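Local coordinates for antifreeze protein (Marinomonas primoryensis, PDB 3P4G) that binds ice as a hyperactive, calcium-dependent antifreeze protein built as a right-handed beta-helix, probably by way of anchored, clathrate-like waters, at residues A[166-171]-A[185-190]; A[181-186]-A[202-207]. One frame throughout, in Å; residues are numbered along the deposited sequence. Where two conformers were deposited one is given.

Interaction 1: A[166-171]-A[185-190]. With MG (magnesium ion), chain T.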
ATOM      1  N   HIS A 166       0.019   9.606  -4.444  1.00  7.59           N
ATOM      2  CA  HIS A 166      -0.835  10.487  -3.652  1.00 10.32           C
ATOM      3  C   HIS A 166      -1.481   9.814  -2.415  1.00  9.43           C
ATOM      4  O   HIS A 166      -0.762   9.300  -1.542  1.00  9.66           O
ATOM      5  CB  HIS A 166      -1.854  11.199  -4.567  1.00 11.33           C
ATOM      6  CG  HIS A 166      -1.231  12.001  -5.674  1.00 15.94           C
ATOM      7  ND1 HIS A 166      -1.963  12.496  -6.737  1.00 21.94           N
ATOM      8  CD2 HIS A 166       0.048  12.403  -5.882  1.00 18.25           C
ATOM      9  CE1 HIS A 166      -1.162  13.176  -7.544  1.00 25.40           C
ATOM     10  NE2 HIS A 166       0.066  13.140  -7.047  1.00 19.25           N
ATOM     11  N   ASP A 167      -2.829   9.759  -2.331  1.00  9.46           N
ATOM     12  CA  ASP A 167      -3.503   9.367  -1.067  1.00  8.78           C
ATOM     13  C   ASP A 167      -4.021   7.933  -1.130  1.00  8.70           C
ATOM     14  O   ASP A 167      -4.205   7.357  -2.228  1.00  8.88           O
ATOM     15  CB  ASP A 167      -4.769  10.233  -0.837  1.00 10.28           C
ATOM     16  CG  ASP A 167      -4.466  11.697  -0.652  1.00 14.18           C
ATOM     17  OD1 ASP A 167      -3.351  12.065  -0.258  1.00 11.66           O
ATOM     18  OD2 ASP A 167      -5.379  12.505  -0.893  1.00 16.31           O
ATOM     19  N   VAL A 168      -4.273   7.382   0.042  1.00  6.98           N
ATOM     20  CA  VAL A 168      -5.060   6.137   0.122  1.00  6.85           C
ATOM     21  C   VAL A 168      -6.414   6.512   0.725  1.00  8.57           C
ATOM     22  O   VAL A 168      -6.500   6.999   1.860  1.00  9.36           O
ATOM     23  CB  VAL A 168      -4.388   5.096   1.017  1.00  6.13           C
ATOM     24  CG1 VAL A 168      -5.297   3.849   1.168  1.00  6.08           C
ATOM     25  CG2 VAL A 168      -3.006   4.640   0.473  1.00 10.57           C
ATOM     26  N   SER A 169      -7.477   6.242  -0.032  1.00  8.46           N
ATOM     27  CA  SER A 169      -8.838   6.440   0.480  1.00  9.39           C
ATOM     28  C   SER A 169      -9.551   5.101   0.530  1.00  9.48           C
ATOM     29  O   SER A 169     -10.556   4.954   1.253  1.00 12.08           O
ATOM     30  CB  SER A 169      -9.613   7.419  -0.405  1.00  9.87           C
ATOM     31  OG  SER A 169      -9.161   8.782  -0.255  1.00 12.59           O
ATOM     32  N   GLY A 170      -9.075   4.117  -0.228  1.00  9.96           N
ATOM     33  CA  GLY A 170      -9.617   2.762  -0.171  1.00  9.57           C
ATOM     34  C   GLY A 170      -8.884   1.865   0.825  1.00 10.60           C
ATOM     35  O   GLY A 170      -8.238   2.356   1.785  1.00 10.30           O
ATOM     36  N   ILE A 171      -9.038   0.551   0.659  1.00  9.36           N
ATOM     37  CA  ILE A 171      -8.431  -0.408   1.576  0.70  8.34           C
ATOM     38  C   ILE A 171      -7.314  -1.173   0.853  1.00  8.57           C
ATOM     39  O   ILE A 171      -7.587  -1.922  -0.113  1.00  9.12           O
ATOM     40  CB  ILE A 171      -9.503  -1.410   2.154  0.70 10.00           C
ATOM     41  CG1 ILE A 171     -10.503  -0.640   3.027  0.70 10.02           C
ATOM     42  CG2 ILE A 171      -8.812  -2.428   3.027  0.70 10.19           C
ATOM     43  CD1 ILE A 171     -11.759  -1.370   3.392  0.70 15.90           C
ATOM     44  N   ARG A 185       1.406  10.673  -0.144  1.00  8.91           N
ATOM     45  CA  ARG A 185       0.657  11.639   0.607  1.00 10.45           C
ATOM     46  C   ARG A 185      -0.051  11.019   1.805  1.00 10.47           C
ATOM     47  O   ARG A 185       0.630  10.431   2.639  1.00 10.54           O
ATOM     48  CB  ARG A 185      -0.228  12.510  -0.308  1.00 10.64           C
ATOM     49  CG  ARG A 185       0.642  13.279  -1.291  1.00 16.78           C
ATOM     50  CD  ARG A 185      -0.139  14.178  -2.257  1.00 22.96           C
ATOM     51  NE  ARG A 185       0.837  14.723  -3.210  1.00 31.84           N
ATOM     52  CZ  ARG A 185       0.542  15.462  -4.276  1.00 34.69           C
ATOM     53  NH1 ARG A 185      -0.715  15.785  -4.543  1.00 33.81           N
ATOM     54  NH2 ARG A 185       1.526  15.874  -5.079  1.00 37.12           N
ATOM     55  N   THR A 186      -1.386  11.069   1.871  1.00  9.97           N
ATOM     56  CA  THR A 186      -2.089  10.839   3.125  1.00 10.12           C
ATOM     57  C   THR A 186      -2.977   9.622   3.068  1.00  9.86           C
ATOM     58  O   THR A 186      -3.565   9.320   2.016  1.00  8.67           O
ATOM     59  CB  THR A 186      -2.909  12.133   3.465  1.00 10.85           C
ATOM     60  OG1 THR A 186      -1.973  13.175   3.838  1.00 11.77           O
ATOM     61  CG2 THR A 186      -3.966  11.930   4.572  1.00 13.28           C
ATOM     62  N   ILE A 187      -3.015   8.892   4.180  1.00  7.91           N
ATOM     63  CA  ILE A 187      -3.997   7.834   4.341  1.00  7.03           C
ATOM     64  C   ILE A 187      -5.196   8.552   4.934  1.00  8.76           C
ATOM     65  O   ILE A 187      -5.187   8.942   6.108  1.00  9.30           O
ATOM     66  CB  ILE A 187      -3.533   6.687   5.215  1.00  7.12           C
ATOM     67  CG1 ILE A 187      -2.307   6.034   4.590  1.00  8.28           C
ATOM     68  CG2 ILE A 187      -4.659   5.611   5.306  1.00  8.33           C
ATOM     69  CD1 ILE A 187      -1.679   4.874   5.405  1.00  9.19           C
ATOM     70  N   ASN A 188      -6.200   8.745   4.094  1.00  7.77           N
ATOM     71  CA  ASN A 188      -7.423   9.466   4.460  1.00 10.38           C
ATOM     72  C   ASN A 188      -8.257   8.746   5.523  1.00 10.43           C
ATOM     73  O   ASN A 188      -8.017   7.602   5.832  1.00  9.94           O
ATOM     74  CB  ASN A 188      -8.242   9.775   3.204  1.00 11.65           C
ATOM     75  CG  ASN A 188      -7.678  10.950   2.409  1.00 13.23           C
ATOM     76  OD1 ASN A 188      -7.302  11.993   2.975  1.00 15.07           O
ATOM     77  ND2 ASN A 188      -7.690  10.815   1.078  1.00 15.89           N
ATOM     78  N   ALA A 189      -9.238   9.432   6.088  1.00 11.81           N
ATOM     79  CA  ALA A 189     -10.020   8.848   7.161  1.00 12.70           C
ATOM     80  C   ALA A 189     -10.632   7.520   6.749  1.00 13.35           C
ATOM     81  O   ALA A 189     -10.758   6.628   7.595  1.00 13.75           O
ATOM     82  CB  ALA A 189     -11.116   9.830   7.672  1.00 14.77           C
ATOM     83  N   SER A 190     -11.017   7.384   5.466  1.00 12.99           N
ATOM     84  CA  SER A 190     -11.691   6.166   4.996  1.00 13.69           C
ATOM     85  C   SER A 190     -10.671   5.074   4.610  1.00 11.89           C
ATOM     86  O   SER A 190     -11.056   3.898   4.381  1.00 13.46           O
ATOM     87  CB  SER A 190     -12.569   6.494   3.780  1.00 14.85           C
ATOM     88  OG  SER A 190     -11.738   6.960   2.692  1.00 13.88           O
TER
HETATM   89 MG    MG T 326      -5.429  14.374  -0.036  1.00 23.32          MG
HETATM   90  O   HOH W   1      -3.481  14.644   0.078  1.00 13.54           O
HETATM   91  O   HOH W   2      -7.634  13.636  -0.214  1.00 20.02           O
HETATM   92  O   HOH W   3      -5.971  14.000   2.214  1.00 10.69           O
HETATM   93  O   HOH W   4      -6.182  16.291   0.345  1.00 11.75           O

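Interaction 2: A[181-186]-A[202-207]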
ATOM      1  N   VAL A 181       5.202  -0.900   1.413  1.00  5.73           N
ATOM      2  CA  VAL A 181       4.266   0.139   0.903  1.00  4.22           C
ATOM      3  C   VAL A 181       4.921   1.488   1.162  1.00  5.75           C
ATOM      4  O   VAL A 181       5.445   1.752   2.254  1.00  6.67           O
ATOM      5  CB  VAL A 181       2.933   0.118   1.659  1.00  4.24           C
ATOM      6  CG1 VAL A 181       1.958   1.203   1.126  1.00  6.58           C
ATOM      7  CG2 VAL A 181       2.280  -1.293   1.528  1.00  4.21           C
ATOM      8  N   GLU A 182       4.842   2.342   0.157  1.00  5.62           N
ATOM      9  CA  GLU A 182       5.149   3.776   0.339  1.00  6.00           C
ATOM     10  C   GLU A 182       3.965   4.599  -0.179  1.00  6.94           C
ATOM     11  O   GLU A 182       3.519   4.427  -1.339  1.00  7.75           O
ATOM     12  CB  GLU A 182       6.400   4.127  -0.464  1.00  7.36           C
ATOM     13  CG  GLU A 182       7.688   3.381   0.046  1.00  9.85           C
ATOM     14  CD  GLU A 182       8.928   3.607  -0.799  1.00 20.44           C
ATOM     15  OE1 GLU A 182       8.818   4.103  -1.939  1.00 26.02           O
ATOM     16  OE2 GLU A 182      10.036   3.230  -0.336  1.00 21.63           O
ATOM     17  N   VAL A 183       3.438   5.450   0.685  1.00  5.52           N
ATOM     18  CA  VAL A 183       2.316   6.360   0.327  1.00  6.59           C
ATOM     19  C   VAL A 183       2.883   7.748   0.275  1.00  6.59           C
ATOM     20  O   VAL A 183       3.381   8.249   1.298  1.00  8.18           O
ATOM     21  CB  VAL A 183       1.192   6.290   1.400  1.00  7.32           C
ATOM     22  CG1 VAL A 183       0.040   7.240   1.020  1.00  7.08           C
ATOM     23  CG2 VAL A 183       0.646   4.828   1.584  1.00 10.22           C
ATOM     24  N   GLY A 184       2.780   8.426  -0.881  1.00  6.39           N
ATOM     25  CA  GLY A 184       3.439   9.722  -1.069  1.00  8.30           C
ATOM     26  C   GLY A 184       2.731  10.829  -0.327  1.00  9.95           C
ATOM     27  O   GLY A 184       3.344  11.811   0.075  1.00 10.42           O
ATOM     28  N   ARG A 185       1.406  10.673  -0.144  1.00  8.91           N
ATOM     29  CA  ARG A 185       0.657  11.639   0.607  1.00 10.45           C
ATOM     30  C   ARG A 185      -0.051  11.019   1.805  1.00 10.47           C
ATOM     31  O   ARG A 185       0.630  10.431   2.639  1.00 10.54           O
ATOM     32  CB  ARG A 185      -0.228  12.510  -0.308  1.00 10.64           C
ATOM     33  CG  ARG A 185       0.642  13.279  -1.291  1.00 16.78           C
ATOM     34  CD  ARG A 185      -0.139  14.178  -2.257  1.00 22.96           C
ATOM     35  NE  ARG A 185       0.837  14.723  -3.210  1.00 31.84           N
ATOM     36  CZ  ARG A 185       0.542  15.462  -4.276  1.00 34.69           C
ATOM     37  NH1 ARG A 185      -0.715  15.785  -4.543  1.00 33.81           N
ATOM     38  NH2 ARG A 185       1.526  15.874  -5.079  1.00 37.12           N
ATOM     39  N   THR A 186      -1.386  11.069   1.871  1.00  9.97           N
ATOM     40  CA  THR A 186      -2.089  10.839   3.125  1.00 10.12           C
ATOM     41  C   THR A 186      -2.977   9.622   3.068  1.00  9.86           C
ATOM     42  O   THR A 186      -3.565   9.320   2.016  1.00  8.67           O
ATOM     43  CB  THR A 186      -2.909  12.133   3.465  1.00 10.85           C
ATOM     44  OG1 THR A 186      -1.973  13.175   3.838  1.00 11.77           O
ATOM     45  CG2 THR A 186      -3.966  11.930   4.572  1.00 13.28           C
ATOM     46  N   LEU A 202       6.142  -0.038   5.966  1.00  7.21           N
ATOM     47  CA  LEU A 202       5.297   1.060   5.480  1.00  6.74           C
ATOM     48  C   LEU A 202       5.949   2.433   5.740  1.00  6.53           C
ATOM     49  O   LEU A 202       6.413   2.731   6.851  1.00  7.06           O
ATOM     50  CB  LEU A 202       3.918   0.980   6.166  1.00  6.90           C
ATOM     51  CG  LEU A 202       3.029   2.211   5.928  1.00  9.51           C
ATOM     52  CD1 LEU A 202       2.696   2.462   4.423  1.00  7.49           C
ATOM     53  CD2 LEU A 202       1.739   2.118   6.736  1.00 10.51           C
ATOM     54  N   LEU A 203       5.892   3.295   4.733  1.00  6.58           N
ATOM     55  CA  LEU A 203       6.235   4.690   4.902  1.00  7.61           C
ATOM     56  C   LEU A 203       5.076   5.511   4.386  1.00  7.67           C
ATOM     57  O   LEU A 203       4.650   5.330   3.240  1.00  9.57           O
ATOM     58  CB  LEU A 203       7.472   5.035   4.059  1.00  7.53           C
ATOM     59  CG  LEU A 203       7.782   6.544   3.944  1.00  8.17           C
ATOM     60  CD1 LEU A 203       8.021   7.185   5.329  1.00  8.18           C
ATOM     61  CD2 LEU A 203       9.000   6.824   3.031  1.00 11.48           C
ATOM     62  N   VAL A 204       4.536   6.377   5.244  1.00  7.45           N
ATOM     63  CA  VAL A 204       3.491   7.361   4.837  1.00  5.73           C
ATOM     64  C   VAL A 204       4.159   8.718   4.878  1.00  7.67           C
ATOM     65  O   VAL A 204       4.561   9.195   5.967  1.00  8.03           O
ATOM     66  CB  VAL A 204       2.304   7.312   5.780  1.00  6.14           C
ATOM     67  CG1 VAL A 204       1.267   8.389   5.398  1.00  6.93           C
ATOM     68  CG2 VAL A 204       1.640   5.946   5.681  1.00  7.81           C
ATOM     69  N   SER A 205       4.287   9.372   3.716  1.00  8.16           N
ATOM     70  CA  SER A 205       4.948  10.666   3.684  1.00  9.39           C
ATOM     71  C   SER A 205       4.040  11.853   4.100  1.00  9.24           C
ATOM     72  O   SER A 205       4.546  12.912   4.492  1.00 10.38           O
ATOM     73  CB  SER A 205       5.645  10.908   2.334  1.00 11.52           C
ATOM     74  OG  SER A 205       6.758  10.010   2.213  1.00 12.01           O
ATOM     75  N   GLY A 206       2.720  11.659   4.026  1.00  9.03           N
ATOM     76  CA  GLY A 206       1.741  12.644   4.465  1.00  8.96           C
ATOM     77  C   GLY A 206       1.209  12.212   5.833  1.00  9.88           C
ATOM     78  O   GLY A 206       1.950  11.625   6.646  1.00  8.39           O
ATOM     79  N   ASP A 207      -0.073  12.493   6.075  1.00  8.93           N
ATOM     80  CA  ASP A 207      -0.664  12.310   7.388  1.00  9.79           C
ATOM     81  C   ASP A 207      -1.380  10.964   7.432  1.00  8.94           C
ATOM     82  O   ASP A 207      -1.625  10.377   6.375  1.00  9.13           O
ATOM     83  CB  ASP A 207      -1.712  13.395   7.598  1.00  9.09           C
ATOM     84  CG  ASP A 207      -1.117  14.791   7.502  1.00 13.67           C
ATOM     85  OD1 ASP A 207       0.020  14.981   7.958  1.00 16.69           O
ATOM     86  OD2 ASP A 207      -1.776  15.672   6.930  1.00 15.58           O
TER
HETATM   87  O   HOH W   5       6.511   7.965   0.478  1.00 20.81           O
HETATM   88  O   HOH W   6      -2.965  15.458   4.535  1.00 23.54           O

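Interaction 1: A[166-171]-A[185-190]
The guanidinium of Arg-185 lies flat against one face of the His-166 imidazole, the two centres 3.9 Å apart and the planes 16° from parallel. The Arg-185 chain, extended from CG to NE, runs beside the histidine in the same direction; NH1 lies over the ring centre and CD2 of His-166 over the middle of the guanidinium. An alanine at His-166 would probably leave the guanidinium without its stacking surface and free to swing about its long chain. Next along, Asp-167 divides its carboxylate between metal and protein. OD2 binds the magnesium ion at 2.1 Å, alongside four waters, whereas OD1 receives the backbone N of Thr-186 at 3.1 Å, on its anti side and 29° out of the carboxylate plane. One metal-bound water also donates to OD1. The Asn-188 amide belongs to the second shell: OD1 takes a hydrogen bond from one magnesium water and ND2 gives one to another. That same ND2 donates to OG of Ser-169 at 2.8 Å, close to the amide plane, and makes only a weak, 3.5 Å bond to OD2 of Asp-167. Further along, Ser-190 OG donates to Ser-169 O in the carbonyl plane at 2.7 Å. Beneath these polar groups, Val-168 N and O bond to Thr-186 O and Asn-188 N, a single bridge that sets CB of Val-168 4.2 Å from CG1 of Ile-187. Such in-step stacking of equivalent loops, one residue over its counterpart, is typical of successive coils in a right-handed parallel beta-helix.

Interaction 2: A[181-186]-A[202-207]
With CG anti to its backbone N (chi1 170°) and chi2 at 61°, Leu-202 turns CD1 back toward the preceding coil, where it meets Val-181 CG1 at 3.6 Å. Val-181 holds that methyl anti to its own N, and the two side chains lie side by side, pointing the same way. CD1 of Leu-202 also touches CG2 of Val-183, which in turn packs alongside Val-204, all four residues on the buried face. Glu-182 and Leu-203 occupy the other face, CG to CB at 4.3 Å. This is the parallel ladder of a beta-helix: the strands run 2° apart, with Val-183 N bonded to Leu-203 O at 2.8 Å and Val-183 O receiving Ser-205 N almost in line with the carbonyl. Past the strands the ladder continues irregularly. Arg-185 O takes a weak bond from Gly-206 N. OG1 of Thr-186 accepts Asp-207 N at 3.0 Å, and a water joins the same OG1 to Asp-207 OD2. OD1 of Asp-207 is taken by the backbone N of Lys-226, one coil further on.

In the fold
Both contacts join successive coils of one solenoid, and the chain passes directly from one to the other: Arg-185 and Thr-186 belong to each. Interaction 2 is mainly strand pairing, with a buried aliphatic face and a partly exposed outer one; interaction 1 lies on the following loop, where backbone bonds outside regular strands run alongside a hydrated magnesium site and a surface stack. Thr-186 thus ties three successive coils together. The hydrophobic interior runs on between them, as Ile-187 CD1 packs on Val-204 CG2 and Val-168 CG2 on Val-183 CG2. A probable hydrogen bond from Ile-187 N to Asp-207 O extends the backbone ladder across the junction.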